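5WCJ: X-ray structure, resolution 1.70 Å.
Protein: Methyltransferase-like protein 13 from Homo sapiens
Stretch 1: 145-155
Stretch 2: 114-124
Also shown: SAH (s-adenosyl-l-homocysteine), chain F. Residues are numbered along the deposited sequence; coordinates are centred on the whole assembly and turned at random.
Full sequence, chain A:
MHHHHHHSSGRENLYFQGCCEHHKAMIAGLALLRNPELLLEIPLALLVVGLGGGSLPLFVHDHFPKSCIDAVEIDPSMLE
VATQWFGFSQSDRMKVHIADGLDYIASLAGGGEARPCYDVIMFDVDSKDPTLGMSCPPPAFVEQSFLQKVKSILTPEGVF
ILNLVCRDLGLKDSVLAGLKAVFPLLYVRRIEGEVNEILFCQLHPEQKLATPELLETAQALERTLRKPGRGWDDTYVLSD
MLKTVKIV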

# COMPACT_ATOMS: atom_id res chain seq x y z
N SER A 145 -5.89 13.46 -12.98
CA SER A 145 -6.57 14.30 -11.98
C SER A 145 -6.80 13.56 -10.64
O SER A 145 -6.66 14.17 -9.59
CB SER A 145 -7.88 14.91 -12.51
OG SER A 145 -8.85 13.92 -12.78
N PHE A 146 -7.11 12.27 -10.70
CA PHE A 146 -7.16 11.46 -9.45
C PHE A 146 -5.78 11.29 -8.80
O PHE A 146 -5.64 11.39 -7.59
CB PHE A 146 -7.83 10.10 -9.71
CG PHE A 146 -8.02 9.31 -8.46
CD1 PHE A 146 -8.96 9.68 -7.52
CD2 PHE A 146 -7.15 8.27 -8.18
CE1 PHE A 146 -9.09 8.98 -6.31
CE2 PHE A 146 -7.27 7.57 -6.98
CZ PHE A 146 -8.23 7.92 -6.05
N LEU A 147 -4.75 11.07 -9.61
CA LEU A 147 -3.37 10.93 -9.10
C LEU A 147 -2.90 12.16 -8.36
O LEU A 147 -2.14 12.03 -7.39
CB LEU A 147 -2.39 10.56 -10.23
CG LEU A 147 -2.48 9.13 -10.80
CD1 LEU A 147 -1.49 8.93 -11.93
CD2 LEU A 147 -2.27 8.08 -9.73
N GLN A 148 -3.37 13.34 -8.76
CA GLN A 148 -3.14 14.56 -7.98
C GLN A 148 -3.76 14.52 -6.58
O GLN A 148 -3.18 15.04 -5.62
CB GLN A 148 -3.64 15.81 -8.75
CG GLN A 148 -2.88 16.13 -10.04
CD GLN A 148 -1.43 16.59 -9.82
OE1 GLN A 148 -1.07 17.04 -8.74
NE2 GLN A 148 -0.61 16.47 -10.85
N LYS A 149 -4.92 13.89 -6.44
CA LYS A 149 -5.55 13.70 -5.12
C LYS A 149 -4.70 12.77 -4.27
O LYS A 149 -4.53 13.02 -3.07
CB LYS A 149 -6.97 13.15 -5.23
CG LYS A 149 -7.91 14.02 -6.06
CD LYS A 149 -7.91 15.46 -5.56
CE LYS A 149 -9.05 16.25 -6.19
NZ LYS A 149 -8.85 17.70 -5.93
N VAL A 150 -4.16 11.71 -4.89
CA VAL A 150 -3.27 10.76 -4.19
C VAL A 150 -2.02 11.49 -3.70
O VAL A 150 -1.62 11.39 -2.54
CB VAL A 150 -2.91 9.55 -5.07
CG1 VAL A 150 -1.91 8.63 -4.38
CG2 VAL A 150 -4.16 8.77 -5.48
N LYS A 151 -1.40 12.25 -4.58
CA LYS A 151 -0.22 13.01 -4.21
C LYS A 151 -0.49 13.93 -3.03
O LYS A 151 0.36 14.09 -2.16
CB LYS A 151 0.29 13.81 -5.42
CG LYS A 151 1.43 14.78 -5.11
CD LYS A 151 1.78 15.62 -6.33
CE LYS A 151 2.54 16.88 -5.92
NZ LYS A 151 3.16 17.54 -7.11
N SER A 152 -1.68 14.53 -3.00
CA SER A 152 -2.02 15.51 -1.96
C SER A 152 -2.14 14.88 -0.55
O SER A 152 -2.02 15.60 0.43
CB SER A 152 -3.27 16.33 -2.33
OG SER A 152 -4.47 15.64 -2.05
N ILE A 153 -2.34 13.55 -0.46
CA ILE A 153 -2.41 12.88 0.83
C ILE A 153 -1.22 12.01 1.15
O ILE A 153 -1.29 11.21 2.08
CB ILE A 153 -3.73 12.09 1.03
CG1 ILE A 153 -3.97 11.03 -0.07
CG2 ILE A 153 -4.90 13.08 1.11
CD1 ILE A 153 -5.00 9.99 0.34
N LEU A 154 -0.14 12.17 0.41
CA LEU A 154 1.08 11.41 0.64
C LEU A 154 2.09 12.36 1.27
O LEU A 154 2.20 13.51 0.88
CB LEU A 154 1.61 10.84 -0.68
CG LEU A 154 2.78 9.85 -0.62
CD1 LEU A 154 2.39 8.49 -0.07
CD2 LEU A 154 3.42 9.68 -1.99
N THR A 155 2.87 11.86 2.21
CA THR A 155 4.01 12.65 2.72
C THR A 155 5.03 12.90 1.60
O THR A 155 5.13 12.11 0.64
CB THR A 155 4.71 11.96 3.89
OG1 THR A 155 5.25 10.72 3.45
CG2 THR A 155 3.76 11.74 5.05
CG SAH F . -6.68 -8.14 -3.87
SD SAH F . -8.40 -8.48 -4.34
C5' SAH F . -8.97 -6.90 -5.01
C4' SAH F . -9.79 -6.19 -3.95
O4' SAH F . -10.13 -4.87 -4.44
C3' SAH F . -11.11 -6.90 -3.62
O3' SAH F . -11.28 -6.99 -2.21
C2' SAH F . -12.16 -5.96 -4.25
O2' SAH F . -13.43 -5.93 -3.61
C1' SAH F . -11.46 -4.63 -4.04
N9 SAH F . -11.97 -3.52 -4.85
C8 SAH F . -12.38 -3.57 -6.16
N7 SAH F . -12.71 -2.40 -6.65
C5 SAH F . -12.51 -1.53 -5.60
C6 SAH F . -12.67 -0.14 -5.48
N6 SAH F . -13.07 0.66 -6.50
N1 SAH F . -12.39 0.42 -4.28
C2 SAH F . -12.00 -0.37 -3.27
N3 SAH F . -11.80 -1.69 -3.27
C4 SAH F . -12.07 -2.21 -4.47
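Stretch 2 (114-124) ARPCYDVIMFD

The contact between these two stretches illustrates a common element of α/β architecture: a helix packs its apolar side over a strand, and the chain leaving the helix then pairs its backbone in parallel with the segment leading into that strand. From Arg115 through Cys117 stretch 2 is extended; it then pairs at Tyr118, turns a corner at Asp119 and continues as the strand that ends at Phe123. That strand runs at 144° to helix 145-152, closer to antiparallel than parallel, with the axes 10.6 Å apart at their nearest, a separation that leaves room for an interlayer of side chains.

The hydrophobic layer follows from the alternation of the strand. Ile121 and Phe123 point toward stretch 1, whereas Val120 points away. Phe123 CZ lies 4.0 Å from Phe146 CE2, at the edge of the Phe146 ring, and 3.9 Å from Val150 CG2. Val150 also meets Ile121, its CG1 3.9 Å from Ile121 CD1; the same CD1 lies 3.9 Å from CG1 of Ile153, just past the helix, while Leu154 CD1 reaches Ile121 CG1 at 3.9 Å.

Beyond the helix, backbone hydrogen bonds join the apolar contacts. Leu154 and Tyr118 form a parallel bridge, their CA atoms 4.9 Å apart and their side chains on the same face. Tyr118 N donates to Ile153 O at 2.9 Å, and Thr155 N donates to Tyr118 O at 2.9 Å; both bonds are nearly straight. Tyr118 thus uses its NH and its carbonyl on the residues flanking Leu154, the signature of parallel pairing.

Side chains secure the two ends of this segment. Arg115, though poorly ordered, donates to Ser152 O from NE at 3.0 Å and from NH2 at 3.2 Å. At the other end, a water bridges Asp119 OD1 (2.8 Å) and Thr155 OG1 (2.7 Å).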

# COMPACT_ATOMS: atom_id res chain seq x y z
N ALA A 114 -6.71 19.94 7.62
CA ALA A 114 -7.03 18.75 8.43
C ALA A 114 -6.74 17.42 7.72
O ALA A 114 -6.64 16.40 8.40
CB ALA A 114 -8.49 18.79 8.88
N ARG A 115 -6.62 17.42 6.38
CA ARG A 115 -6.51 16.17 5.60
C ARG A 115 -5.36 15.24 6.02
O ARG A 115 -4.35 15.70 6.54
CB ARG A 115 -6.43 16.46 4.09
CG ARG A 115 -5.09 16.93 3.55
CD ARG A 115 -5.25 17.41 2.12
NE ARG A 115 -3.97 17.63 1.45
CZ ARG A 115 -3.21 18.73 1.54
NH1 ARG A 115 -3.57 19.77 2.29
NH2 ARG A 115 -2.06 18.78 0.87
N PRO A 116 -5.52 13.93 5.78
CA PRO A 116 -4.48 13.01 6.25
C PRO A 116 -3.21 13.07 5.42
O PRO A 116 -3.19 13.65 4.33
CB PRO A 116 -5.14 11.63 6.16
CG PRO A 116 -6.54 11.86 5.69
CD PRO A 116 -6.57 13.20 5.04
N CYS A 117 -2.16 12.50 5.98
CA CYS A 117 -0.86 12.49 5.37
C CYS A 117 -0.24 11.11 5.61
O CYS A 117 0.24 10.81 6.71
CB CYS A 117 -0.00 13.60 5.98
SG CYS A 117 1.32 14.11 4.89
N TYR A 118 -0.31 10.25 4.59
CA TYR A 118 0.17 8.88 4.72
C TYR A 118 1.62 8.76 4.30
O TYR A 118 2.04 9.35 3.29
CB TYR A 118 -0.70 7.93 3.89
CG TYR A 118 -2.12 7.84 4.38
CD1 TYR A 118 -2.46 7.01 5.46
CD2 TYR A 118 -3.13 8.57 3.78
CE1 TYR A 118 -3.75 6.93 5.93
CE2 TYR A 118 -4.44 8.49 4.25
CZ TYR A 118 -4.73 7.66 5.33
OH TYR A 118 -6.02 7.54 5.80
N ASP A 119 2.36 7.92 5.01
CA ASP A 119 3.71 7.56 4.60
C ASP A 119 3.70 6.62 3.37
O ASP A 119 4.59 6.67 2.53
CB ASP A 119 4.45 6.89 5.75
CG ASP A 119 4.56 7.79 6.99
OD1 ASP A 119 5.20 8.84 6.88
OD2 ASP A 119 3.96 7.45 8.02
N VAL A 120 2.71 5.75 3.30
CA VAL A 120 2.63 4.76 2.26
C VAL A 120 1.18 4.65 1.81
O VAL A 120 0.28 4.54 2.63
CB VAL A 120 3.09 3.35 2.74
CG1 VAL A 120 3.00 2.34 1.60
CG2 VAL A 120 4.50 3.38 3.30
N ILE A 121 0.97 4.63 0.51
CA ILE A 121 -0.34 4.34 -0.05
C ILE A 121 -0.18 3.15 -0.99
O ILE A 121 0.63 3.20 -1.92
CB ILE A 121 -0.94 5.56 -0.79
CG1 ILE A 121 -1.14 6.75 0.18
CG2 ILE A 121 -2.23 5.20 -1.48
CD1 ILE A 121 -1.55 8.03 -0.53
N MET A 122 -0.96 2.10 -0.75
CA MET A 122 -0.92 0.89 -1.57
C MET A 122 -2.23 0.71 -2.30
O MET A 122 -3.30 0.73 -1.66
CB MET A 122 -0.63 -0.34 -0.70
CG MET A 122 0.76 -0.40 -0.13
SD MET A 122 0.98 -1.95 0.81
CE MET A 122 2.71 -1.81 1.25
N PHE A 123 -2.15 0.48 -3.61
CA PHE A 123 -3.32 0.07 -4.41
C PHE A 123 -3.17 -1.38 -4.77
O PHE A 123 -2.27 -1.75 -5.53
CB PHE A 123 -3.43 0.90 -5.70
CG PHE A 123 -3.92 2.32 -5.52
CD1 PHE A 123 -4.20 2.87 -4.27
CD2 PHE A 123 -4.10 3.12 -6.65
CE1 PHE A 123 -4.64 4.17 -4.15
CE2 PHE A 123 -4.55 4.42 -6.52
CZ PHE A 123 -4.79 4.94 -5.28
N ASP A 124 -4.08 -2.20 -4.22
CA ASP A 124 -4.18 -3.63 -4.51
C ASP A 124 -5.61 -3.88 -4.94
O ASP A 124 -6.33 -4.69 -4.36
CB ASP A 124 -3.82 -4.43 -3.24
CG ASP A 124 -3.56 -5.90 -3.48
OD1 ASP A 124 -3.26 -6.29 -4.62
OD2 ASP A 124 -3.67 -6.69 -2.47
O HOH W 1 7.12 9.56 5.01